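Local coordinates for protein 6-phospho-beta-d glycosidase (PDB 5FOO) that probably hydrolyses 6-phospho-beta-glucosides as a glycoside hydrolase family 1 enzyme and is captured here with 6-phosphocyclophellitol in its active site, at residues A[13-18]-A[422-427]; A[21-26]-A[48-53]. The protein carries 1 engineered substitution. One frame throughout, in Å; residues are numbered along the deposited sequence.

Contact 1. Residues A[13-18]-A[422-427]; sequences ATSGPQ and WSWLNA. With JAZ (6-phosphocyclophellitol), chain G.
Gln18 and Trp424 cross at about a right angle, the glutamine laid over one face of the indole with its amide plane tilted 32° to the ring. CG sits over the six-membered ring, 3.8 Å from its centroid in a CH-pi contact, while NE2 reaches the same face nearer the rim. CG lies anti to the carbonyl carbon of its own residue (chi1 -62°); chi2 of 177° sets CD straight on from CG, and the amide beyond it lies over the CZ2-CE2 side of the indole, next to the inhibitor. There each end of the amide has its own work. OE1 accepts from O16 of 6-phosphocyclophellitol at 2.8 Å and also from Ser15 OG, which lies on an in-plane lone pair of that oxygen; the same serine, at the N-cap of helix 16-19, weakly accepts from Gln18 N. NE2 donates to inhibitor O15 at 3.0 Å and, almost within the amide plane, to Trp422 O at 3.1 Å. These bonds fix which way round the amide is turned. Trp424 uses its edge for the ligand: NE1 donates to O16 at 3.0 Å in the plane of the indole, so O16 is held by both side chains. Pro17 CB adds an apolar contact with Trp424 CH2 at 3.9 Å. A backbone hydrogen bond from Trp422 N to Gln18 O ties the two segments together, and Trp422 NE1 is satisfied by Val46 O. Phe31 and Phe120 also meet the Trp424 ring, and His119 bonds the inhibitor as well. The arrangement is that of the glycone-binding subsite of a family 1 glycosidase, where a glutamine after the first barrel strand and a tryptophan from the loop after the eighth grip neighbouring sugar hydroxyls.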
loop_
_atom_site.group_PDB
_atom_site.type_symbol
_atom_site.label_atom_id
_atom_site.label_comp_id
_atom_site.label_asym_id
_atom_site.label_seq_id
_atom_site.Cartn_x
_atom_site.Cartn_y
_atom_site.Cartn_z
ATOM N N ALA A 13 -4.225 4.843 -7.462
ATOM C CA ALA A 13 -3.166 4.906 -6.531
ATOM C C ALA A 13 -1.782 4.644 -7.205
ATOM O O ALA A 13 -1.641 3.790 -8.100
ATOM C CB ALA A 13 -3.406 3.865 -5.479
ATOM N N THR A 14 -0.789 5.363 -6.674
ATOM C CA THR A 14 0.635 5.266 -6.974
ATOM C C THR A 14 1.399 5.616 -5.673
ATOM O O THR A 14 0.784 5.710 -4.594
ATOM C CB THR A 14 0.999 6.131 -8.203
ATOM O OG1 THR A 14 2.315 5.854 -8.634
ATOM C CG2 THR A 14 0.860 7.646 -7.950
ATOM N N SER A 15 2.716 5.753 -5.783
ATOM C CA SER A 15 3.557 6.188 -4.700
ATOM C C SER A 15 4.646 7.119 -5.246
ATOM O O SER A 15 4.920 7.136 -6.448
ATOM C CB SER A 15 4.166 4.971 -4.017
ATOM O OG SER A 15 5.122 4.367 -4.837
ATOM N N GLY A 16 5.234 7.934 -4.389
ATOM C CA GLY A 16 6.345 8.834 -4.782
ATOM C C GLY A 16 7.500 8.046 -5.471
ATOM O O GLY A 16 7.963 8.417 -6.564
ATOM N N PRO A 17 7.960 6.964 -4.839
ATOM C CA PRO A 17 9.091 6.231 -5.403
ATOM C C PRO A 17 8.797 5.585 -6.768
ATOM O O PRO A 17 9.691 5.500 -7.603
ATOM C CB PRO A 17 9.398 5.178 -4.331
ATOM C CG PRO A 17 8.858 5.743 -3.064
ATOM C CD PRO A 17 7.616 6.487 -3.490
ATOM N N GLN A 18 7.570 5.147 -7.008
ATOM C CA GLN A 18 7.257 4.415 -8.204
ATOM C C GLN A 18 6.922 5.345 -9.364
ATOM O O GLN A 18 6.944 4.902 -10.503
ATOM C CB GLN A 18 6.126 3.470 -7.949
ATOM C CG GLN A 18 6.470 2.443 -6.897
ATOM C CD GLN A 18 5.325 1.532 -6.581
ATOM O OE1 GLN A 18 4.567 1.767 -5.617
ATOM N NE2 GLN A 18 5.214 0.431 -7.348
ATOM N N TRP A 422 6.864 2.136 -11.934
ATOM C CA TRP A 422 8.003 1.284 -11.632
ATOM C C TRP A 422 7.666 0.398 -10.465
ATOM O O TRP A 422 7.497 0.925 -9.382
ATOM C CB TRP A 422 9.180 2.189 -11.293
ATOM C CG TRP A 422 10.453 1.497 -11.055
ATOM C CD1 TRP A 422 11.258 0.858 -12.004
ATOM C CD2 TRP A 422 11.109 1.330 -9.800
ATOM N NE1 TRP A 422 12.400 0.372 -11.385
ATOM C CE2 TRP A 422 12.324 0.626 -10.044
ATOM C CE3 TRP A 422 10.808 1.720 -8.483
ATOM C CZ2 TRP A 422 13.196 0.281 -9.030
ATOM C CZ3 TRP A 422 11.697 1.378 -7.477
ATOM C CH2 TRP A 422 12.893 0.680 -7.772
ATOM N N SER A 423 7.521 -0.935 -10.666
ATOM C CA SER A 423 7.197 -1.831 -9.540
ATOM C C SER A 423 8.439 -2.552 -8.929
ATOM O O SER A 423 8.548 -3.776 -8.974
ATOM C CB SER A 423 6.063 -2.905 -9.780
ATOM O OG SER A 423 5.002 -2.759 -10.770
ATOM N N TRP A 424 9.340 -1.802 -8.347
ATOM C CA TRP A 424 10.302 -2.355 -7.443
ATOM C C TRP A 424 11.232 -3.309 -8.302
ATOM O O TRP A 424 11.592 -2.967 -9.465
ATOM C CB TRP A 424 9.547 -3.060 -6.282
ATOM C CG TRP A 424 8.425 -2.201 -5.700
ATOM C CD1 TRP A 424 7.098 -2.485 -5.694
ATOM C CD2 TRP A 424 8.564 -0.922 -5.025
ATOM N NE1 TRP A 424 6.402 -1.501 -5.030
ATOM C CE2 TRP A 424 7.269 -0.523 -4.625
ATOM C CE3 TRP A 424 9.640 -0.084 -4.750
ATOM C CZ2 TRP A 424 7.024 0.700 -3.998
ATOM C CZ3 TRP A 424 9.407 1.149 -4.083
ATOM C CH2 TRP A 424 8.102 1.522 -3.725
ATOM N N LEU A 425 11.507 -4.513 -7.799
ATOM C CA LEU A 425 12.358 -5.467 -8.534
ATOM C C LEU A 425 11.804 -5.779 -9.915
ATOM O O LEU A 425 12.583 -5.903 -10.847
ATOM C CB LEU A 425 12.600 -6.736 -7.725
ATOM C CG LEU A 425 13.396 -6.471 -6.469
ATOM C CD1 LEU A 425 13.469 -7.750 -5.671
ATOM C CD2 LEU A 425 14.794 -5.938 -6.765
ATOM N N ASN A 426 10.491 -5.782 -10.108
ATOM C CA ASN A 426 9.955 -5.995 -11.449
ATOM C C ASN A 426 9.890 -4.815 -12.368
ATOM O O ASN A 426 9.470 -4.953 -13.558
ATOM C CB ASN A 426 8.588 -6.639 -11.338
ATOM C CG ASN A 426 8.653 -7.903 -10.555
ATOM O OD1 ASN A 426 8.180 -7.991 -9.450
ATOM N ND2 ASN A 426 9.328 -8.856 -11.096
ATOM N N ALA A 427 10.265 -3.641 -11.849
ATOM C CA ALA A 427 10.325 -2.443 -12.684
ATOM C C ALA A 427 9.092 -2.398 -13.582
ATOM O O ALA A 427 8.019 -2.463 -13.051
ATOM C CB ALA A 427 11.636 -2.408 -13.474
HETATM C C2 JAZ G . 2.838 -2.476 -6.190
HETATM C C3 JAZ G . 2.358 -1.438 -5.154
HETATM C C4 JAZ G . 1.802 -2.132 -3.915
HETATM C C5 JAZ G . 0.649 -3.072 -4.240
HETATM C C6 JAZ G . 1.042 -4.034 -5.340
HETATM C C7 JAZ G . 1.626 -3.323 -6.561
HETATM C C8 JAZ G . 1.880 -4.279 -7.724
HETATM O O9 JAZ G . 2.862 -5.217 -7.292
HETATM P P10 JAZ G . 3.860 -5.835 -8.363
HETATM O O11 JAZ G . 4.751 -6.707 -7.551
HETATM O O12 JAZ G . 4.443 -4.792 -9.222
HETATM O O13 JAZ G . 3.024 -6.619 -9.276
HETATM O O14 JAZ G . 1.939 -5.023 -4.819
HETATM O O15 JAZ G . 3.296 -1.831 -7.383
HETATM O O16 JAZ G . 3.482 -0.679 -4.788
HETATM O O17 JAZ G . 1.395 -1.167 -2.960
#

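Contact 2. Residues A[21-26]-A[48-53]; sequences GRFAKQ and PDTASD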
loop_
_atom_site.group_PDB
_atom_site.type_symbol
_atom_site.label_atom_id
_atom_site.label_comp_id
_atom_site.label_asym_id
_atom_site.label_seq_id
_atom_site.Cartn_x
_atom_site.Cartn_y
_atom_site.Cartn_z
ATOM N N GLY A 21 10.558 9.638 -10.032
ATOM C CA GLY A 21 11.964 9.787 -10.454
ATOM C C GLY A 21 12.751 10.440 -9.328
ATOM O O GLY A 21 12.160 10.990 -8.401
ATOM N N ARG A 22 14.077 10.345 -9.393
ATOM C CA ARG A 22 14.962 10.913 -8.381
ATOM C C ARG A 22 15.390 12.341 -8.689
ATOM O O ARG A 22 16.195 12.895 -7.973
ATOM C CB ARG A 22 16.170 10.035 -8.219
ATOM C CG ARG A 22 15.798 8.686 -7.582
ATOM C CD ARG A 22 17.077 7.846 -7.305
ATOM N NE ARG A 22 18.061 8.551 -6.488
ATOM C CZ ARG A 22 19.338 8.197 -6.281
ATOM N NH1 ARG A 22 19.901 7.085 -6.799
ATOM N NH2 ARG A 22 20.094 8.984 -5.548
ATOM N N PHE A 23 14.794 12.945 -9.713
ATOM C CA PHE A 23 15.082 14.298 -10.093
ATOM C C PHE A 23 14.986 15.159 -8.879
ATOM O O PHE A 23 13.971 15.085 -8.245
ATOM C CB PHE A 23 14.062 14.793 -11.090
ATOM C CG PHE A 23 14.014 13.981 -12.340
ATOM C CD1 PHE A 23 14.950 14.166 -13.323
ATOM C CD2 PHE A 23 12.989 13.032 -12.537
ATOM C CE1 PHE A 23 14.895 13.412 -14.491
ATOM C CE2 PHE A 23 12.932 12.300 -13.704
ATOM C CZ PHE A 23 13.880 12.495 -14.673
ATOM N N ALA A 24 16.048 15.949 -8.598
ATOM C CA ALA A 24 16.173 16.852 -7.426
ATOM C C ALA A 24 15.875 16.269 -6.029
ATOM O O ALA A 24 15.433 17.002 -5.137
ATOM C CB ALA A 24 15.348 18.102 -7.629
ATOM N N LYS A 25 16.123 14.979 -5.833
ATOM C CA LYS A 25 15.776 14.349 -4.592
ATOM C C LYS A 25 17.029 14.214 -3.811
ATOM O O LYS A 25 17.951 13.540 -4.255
ATOM C CB LYS A 25 15.062 12.984 -4.791
ATOM C CG LYS A 25 14.290 12.517 -3.564
ATOM C CD LYS A 25 13.483 11.243 -3.803
ATOM C CE LYS A 25 14.411 10.036 -3.855
ATOM N NZ LYS A 25 13.759 8.708 -3.979
ATOM N N GLN A 26 17.038 14.774 -2.610
ATOM C CA GLN A 26 18.266 14.925 -1.856
ATOM C C GLN A 26 18.849 13.590 -1.395
ATOM O O GLN A 26 20.073 13.440 -1.325
ATOM C CB GLN A 26 18.021 15.858 -0.669
ATOM C CG GLN A 26 19.233 16.130 0.184
ATOM C CD GLN A 26 18.997 17.155 1.306
ATOM O OE1 GLN A 26 18.032 17.907 1.361
ATOM N NE2 GLN A 26 19.919 17.181 2.204
ATOM N N PRO A 48 14.927 3.413 -10.523
ATOM C CA PRO A 48 13.994 4.467 -10.216
ATOM C C PRO A 48 14.477 5.861 -10.482
ATOM O O PRO A 48 13.861 6.809 -9.960
ATOM C CB PRO A 48 13.805 4.278 -8.697
ATOM C CG PRO A 48 15.193 3.888 -8.229
ATOM C CD PRO A 48 15.634 2.932 -9.301
ATOM N N ASP A 49 15.597 6.041 -11.187
ATOM C CA ASP A 49 16.091 7.410 -11.401
ATOM C C ASP A 49 15.116 8.335 -12.152
ATOM O O ASP A 49 15.086 9.560 -11.902
ATOM C CB ASP A 49 17.430 7.447 -12.136
ATOM C CG ASP A 49 18.548 6.760 -11.358
ATOM O OD1 ASP A 49 18.806 7.175 -10.211
ATOM O OD2 ASP A 49 19.130 5.808 -11.890
ATOM N N THR A 50 14.351 7.747 -13.065
ATOM C CA THR A 50 13.382 8.509 -13.795
ATOM C C THR A 50 11.971 8.033 -13.512
ATOM O O THR A 50 11.097 8.883 -13.428
ATOM C CB THR A 50 13.717 8.481 -15.307
ATOM O OG1 THR A 50 14.905 9.258 -15.471
ATOM C CG2 THR A 50 12.641 9.123 -16.165
ATOM N N ALA A 51 11.783 6.714 -13.333
ATOM C CA ALA A 51 10.525 6.079 -13.112
ATOM C C ALA A 51 9.488 6.581 -14.130
ATOM O O ALA A 51 9.769 6.534 -15.322
ATOM C CB ALA A 51 10.087 6.288 -11.654
ATOM N N SER A 52 8.326 7.121 -13.710
ATOM C CA SER A 52 7.386 7.595 -14.694
ATOM C C SER A 52 7.373 9.130 -14.776
ATOM O O SER A 52 6.412 9.667 -15.216
ATOM C CB SER A 52 5.983 6.993 -14.466
ATOM O OG SER A 52 5.961 5.646 -14.966
ATOM N N ASP A 53 8.440 9.796 -14.355
ATOM C CA ASP A 53 8.663 11.213 -14.636
ATOM C C ASP A 53 7.568 12.141 -14.028
ATOM O O ASP A 53 7.321 13.259 -14.529
ATOM C CB ASP A 53 8.799 11.448 -16.172
ATOM C CG ASP A 53 9.357 12.831 -16.530
ATOM O OD1 ASP A 53 10.226 13.294 -15.714
ATOM O OD2 ASP A 53 8.918 13.427 -17.616
HETATM O O HOH W 1 11.540 7.329 -8.415
#
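Arg22 runs beside Asp49, the two side chains pointing the same way. Its CB lies 3.9 Å from Asp49 O, the carbonyl that accepts from Arg22 N at 2.8 Å, with the donor well above the carbonyl plane. CG, anti to the carbonyl carbon of its own residue (chi1 -69°), rests 3.6 Å from Pro48 O. CD comes to 3.4 Å from Asp49 OD1; the bend at chi3 (55°) places NE 4.0 Å from Asp49 OD1, and CZ lies 4.1 Å from it. At the tip NH1 forms a long salt bridge of 3.6 Å with OD1, the guanidinium and carboxylate planes standing 35° apart; NH1 also pairs with Glu36 of helix 30-37, its stronger partner. Phe23 adds a second set of contacts. Asp49 O lies above one ring face toward the rim, CZ meets Thr50 OG1, and CE2 approaches Asp53 OD1, an oxygen hydrogen-bonded to His56. Gly21 brings the backbones close: its CA is 3.2 Å from Thr50 O, and a water joins Gly21 N, weakly, to Pro48 O. Phi of Gly21 is positive as the chain leaves helix 16-19. The contact is loop-to-loop packing in which Phe23 of the type II turn 22-25 meets Thr50 and Asp53, the ends of the type II' turn 50-53, in the long connection between the first and second strands of the TIM barrel.

Both contacts belong to the (beta/alpha)8 barrel of the family 1 fold, with centres 11 Å apart. Contact 1 lies nearer the chain's centre, about 11 Å from it, and brings together the segments that follow strands 9-13 and 410-416, neighbours where the barrel closes; the centre of contact 2 lies farther out, about 20 Å from the chain centre. In sequence the order is 13-18, 21-26, 48-53 and 422-427, so the local pair sits between the distant ones, and helix 16-19 leads from one contact to the other. They touch directly: Trp422 CZ2 packs on Pro48 CD at 3.6 Å, and Ala51 CB lies against Gln18 O. The inhibitor-binding segments are thus backed on their outer side by contact 2.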